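Local coordinates for protein probable starch synthase 4, chloroplastic/amyloplastic (Arabidopsis thaliana, PDB 6GNE) that is a plant starch synthase of the GT-B glycosyltransferase fold, holding adenosine-5'-diphosphate and a glycan in the cleft between its two domains, at residues I315-V319 with P320-V324. Numbering follows the deposited sequence.
Sequences ITRLV and PQKGV. With ADP (adenosine-5'-diphosphate), chain F; AC1 (4,6-dideoxy-4-{[(1S,4R,5S,6S)-4,5,6-trihydroxy-3-(hydroxymethyl)cyclohex-2-en-1-yl]amino}-alpha-D-glucopyranose), chain C.
R317 and K322 meet at the beta-phosphate of ADP, in the C-terminal Rossmann-like domain of the GT-B fold, where the chain passes from the end of strand 311-317 through the 3-10 segment 320-322 to helix 324-336. The arginine chain, bent at chi3, presents two N-H groups side by side. R317 NE donates to ADP O2B at 2.7 Å, and R317 NH2 to ADP O3B at 2.8 Å, both nearly straight (171° and 175°). This double grip fixes the rotation of the guanidinium; C6 of AC1 lies 3.1 Å above one face, offset toward the rim. A bend at chi2 (-66°) sends the otherwise extended K322 chain past T316, the two side chains sliding by in opposite directions, with K322 CG 3.3 Å from T316 OG1. That hydroxyl donates to R317 O. K322 NZ bonds both O3A and O3B of ADP and forms a salt bridge with E397, so O3B is shared with R317. Q321, extended beyond CG, donates from NE2 to AC1 O2B at 2.9 Å and sets OE1 at the edge of the R317 guanidinium, near its plane. Behind the polar ends, V324 CG1 packs obliquely against L318 CD2, and K322 N donates to V319 O at 2.9 Å.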
loop_
_atom_site.group_PDB
_atom_site.type_symbol
_atom_site.label_atom_id
_atom_site.label_comp_id
_atom_site.label_asym_id
_atom_site.label_seq_id
_atom_site.Cartn_x
_atom_site.Cartn_y
_atom_site.Cartn_z
ATOM N N ILE A 315 7.084 -12.196 -1.143
ATOM C CA ILE A 315 5.849 -11.789 -1.842
ATOM C C ILE A 315 5.954 -10.309 -2.108
ATOM O O ILE A 315 5.965 -9.505 -1.174
ATOM C CB ILE A 315 4.603 -12.033 -0.989
ATOM C CG1 ILE A 315 4.415 -13.540 -0.756
ATOM C CG2 ILE A 315 3.377 -11.456 -1.676
ATOM C CD1 ILE A 315 3.552 -13.862 0.430
ATOM N N THR A 316 6.005 -9.932 -3.373
ATOM C CA THR A 316 6.329 -8.556 -3.720
ATOM C C THR A 316 6.056 -8.273 -5.193
ATOM O O THR A 316 5.944 -9.187 -6.016
ATOM C CB THR A 316 7.828 -8.276 -3.437
ATOM O OG1 THR A 316 8.103 -6.883 -3.577
ATOM C CG2 THR A 316 8.727 -9.071 -4.379
ATOM N N ARG A 317 5.941 -6.993 -5.508
ATOM C CA ARG A 317 6.027 -6.544 -6.877
ATOM C C ARG A 317 7.522 -6.493 -7.151
ATOM O O ARG A 317 8.287 -6.119 -6.292
ATOM C CB ARG A 317 5.363 -5.163 -7.066
ATOM C CG ARG A 317 3.845 -5.185 -6.817
ATOM C CD ARG A 317 3.166 -3.811 -6.713
ATOM N NE ARG A 317 3.944 -2.867 -5.880
ATOM C CZ ARG A 317 4.785 -1.936 -6.342
ATOM N NH1 ARG A 317 4.950 -1.789 -7.651
ATOM N NH2 ARG A 317 5.445 -1.119 -5.498
ATOM N N LEU A 318 7.916 -6.880 -8.351
ATOM C CA LEU A 318 9.304 -6.938 -8.733
ATOM C C LEU A 318 9.674 -5.681 -9.516
ATOM O O LEU A 318 9.649 -5.658 -10.741
ATOM C CB LEU A 318 9.553 -8.199 -9.539
ATOM C CG LEU A 318 9.372 -9.538 -8.807
ATOM C CD1 LEU A 318 9.321 -10.652 -9.835
ATOM C CD2 LEU A 318 10.498 -9.801 -7.825
ATOM N N VAL A 319 10.019 -4.643 -8.765
ATOM C CA VAL A 319 10.422 -3.327 -9.298
ATOM C C VAL A 319 11.664 -2.868 -8.532
ATOM O O VAL A 319 11.886 -3.307 -7.420
ATOM C CB VAL A 319 9.256 -2.290 -9.162
ATOM C CG1 VAL A 319 8.030 -2.768 -9.939
ATOM C CG2 VAL A 319 8.846 -2.047 -7.696
ATOM N N PRO A 320 12.476 -1.967 -9.107
ATOM C CA PRO A 320 13.719 -1.555 -8.414
ATOM C C PRO A 320 13.584 -1.205 -6.952
ATOM O O PRO A 320 14.484 -1.505 -6.184
ATOM C CB PRO A 320 14.164 -0.341 -9.199
ATOM C CG PRO A 320 13.646 -0.579 -10.595
ATOM C CD PRO A 320 12.436 -1.468 -10.498
ATOM N N GLN A 321 12.464 -0.594 -6.557
ATOM C CA GLN A 321 12.262 -0.191 -5.171
ATOM C C GLN A 321 12.510 -1.350 -4.186
ATOM O O GLN A 321 13.076 -1.145 -3.076
ATOM C CB GLN A 321 10.855 0.355 -4.991
ATOM C CG GLN A 321 10.446 0.664 -3.549
ATOM C CD GLN A 321 8.971 0.933 -3.387
ATOM O OE1 GLN A 321 8.320 1.371 -4.332
ATOM N NE2 GLN A 321 8.430 0.659 -2.180
ATOM N N LYS A 322 12.098 -2.546 -4.595
ATOM C CA LYS A 322 12.092 -3.715 -3.729
ATOM C C LYS A 322 13.450 -4.450 -3.631
ATOM O O LYS A 322 13.551 -5.471 -2.950
ATOM C CB LYS A 322 11.010 -4.678 -4.220
ATOM C CG LYS A 322 9.629 -4.054 -4.251
ATOM C CD LYS A 322 9.113 -3.707 -2.847
ATOM C CE LYS A 322 7.659 -3.305 -2.886
ATOM N NZ LYS A 322 7.208 -2.660 -1.637
ATOM N N GLY A 323 14.477 -3.916 -4.293
ATOM C CA GLY A 323 15.809 -4.485 -4.250
ATOM C C GLY A 323 15.848 -5.822 -4.997
ATOM O O GLY A 323 16.182 -6.850 -4.422
ATOM N N VAL A 324 15.472 -5.802 -6.267
ATOM C CA VAL A 324 15.352 -7.040 -7.032
ATOM C C VAL A 324 16.662 -7.805 -7.234
ATOM O O VAL A 324 16.620 -9.039 -7.356
ATOM C CB VAL A 324 14.700 -6.840 -8.417
ATOM C CG1 VAL A 324 13.181 -6.733 -8.226
ATOM C CG2 VAL A 324 15.326 -5.684 -9.196
HETATM P PB ADP F . 3.730 -2.003 -2.264
HETATM O O1B ADP F . 2.629 -1.058 -1.883
HETATM O O2B ADP F . 3.369 -3.104 -3.218
HETATM O O3B ADP F . 4.952 -1.247 -2.732
HETATM P PA ADP F . 3.279 -2.983 0.411
HETATM O O1A ADP F . 4.087 -3.891 1.293
HETATM O O2A ADP F . 2.877 -1.676 1.043
HETATM O O3A ADP F . 4.160 -2.774 -0.920
HETATM O "O5'" ADP F . 1.935 -3.702 -0.094
HETATM C "C5'" ADP F . 1.953 -4.938 -0.809
HETATM C "C4'" ADP F . 0.630 -5.722 -0.750
HETATM O "O4'" ADP F . 0.413 -6.405 -1.994
HETATM C "C3'" ADP F . 0.632 -6.829 0.284
HETATM O "O3'" ADP F . -0.706 -7.083 0.678
HETATM C "C2'" ADP F . 1.147 -8.024 -0.476
HETATM O "O2'" ADP F . 0.752 -9.256 0.099
HETATM C "C1'" ADP F . 0.487 -7.817 -1.807
HETATM N N9 ADP F . 1.238 -8.394 -2.944
HETATM C C8 ADP F . 2.323 -7.885 -3.541
HETATM N N7 ADP F . 2.702 -8.664 -4.579
HETATM C C5 ADP F . 1.846 -9.695 -4.660
HETATM C C6 ADP F . 1.669 -10.902 -5.526
HETATM N N6 ADP F . 2.537 -11.150 -6.538
HETATM N N1 ADP F . 0.618 -11.725 -5.247
HETATM C C2 ADP F . -0.225 -11.466 -4.214
HETATM N N3 ADP F . -0.106 -10.402 -3.403
HETATM C C4 ADP F . 0.887 -9.506 -3.572
HETATM C C1 AC1 C . 0.770 2.826 -6.481
HETATM O O2 AC1 C . 0.862 5.146 -5.779
HETATM C C2 AC1 C . 0.856 3.792 -5.295
HETATM C C4A AC1 C . 3.493 1.544 1.206
HETATM C C3 AC1 C . 2.066 3.479 -4.400
HETATM O O3 AC1 C . 2.021 4.389 -3.298
HETATM C C4 AC1 C . 2.017 2.015 -3.950
HETATM N N4A AC1 C . 3.089 1.619 -3.020
HETATM C C5 AC1 C . 2.021 1.181 -5.233
HETATM O O5 AC1 C . 0.855 1.482 -6.003
HETATM C C6 AC1 C . 1.967 -0.317 -4.983
HETATM C C1B AC1 C . 3.287 2.198 -1.683
HETATM C C2B AC1 C . 4.646 1.839 -1.031
HETATM O O2B AC1 C . 5.568 1.206 -1.938
HETATM C C3B AC1 C . 4.538 1.005 0.241
HETATM O O3B AC1 C . 5.785 1.132 0.918
HETATM O O4 AC1 C . 3.386 0.657 2.320
HETATM C C5B AC1 C . 2.169 1.748 0.530
HETATM C C7B AC1 C . 2.085 1.981 -0.784
HETATM C C6B AC1 C . 0.904 1.753 1.354
HETATM O O6B AC1 C . 0.914 2.837 2.292
#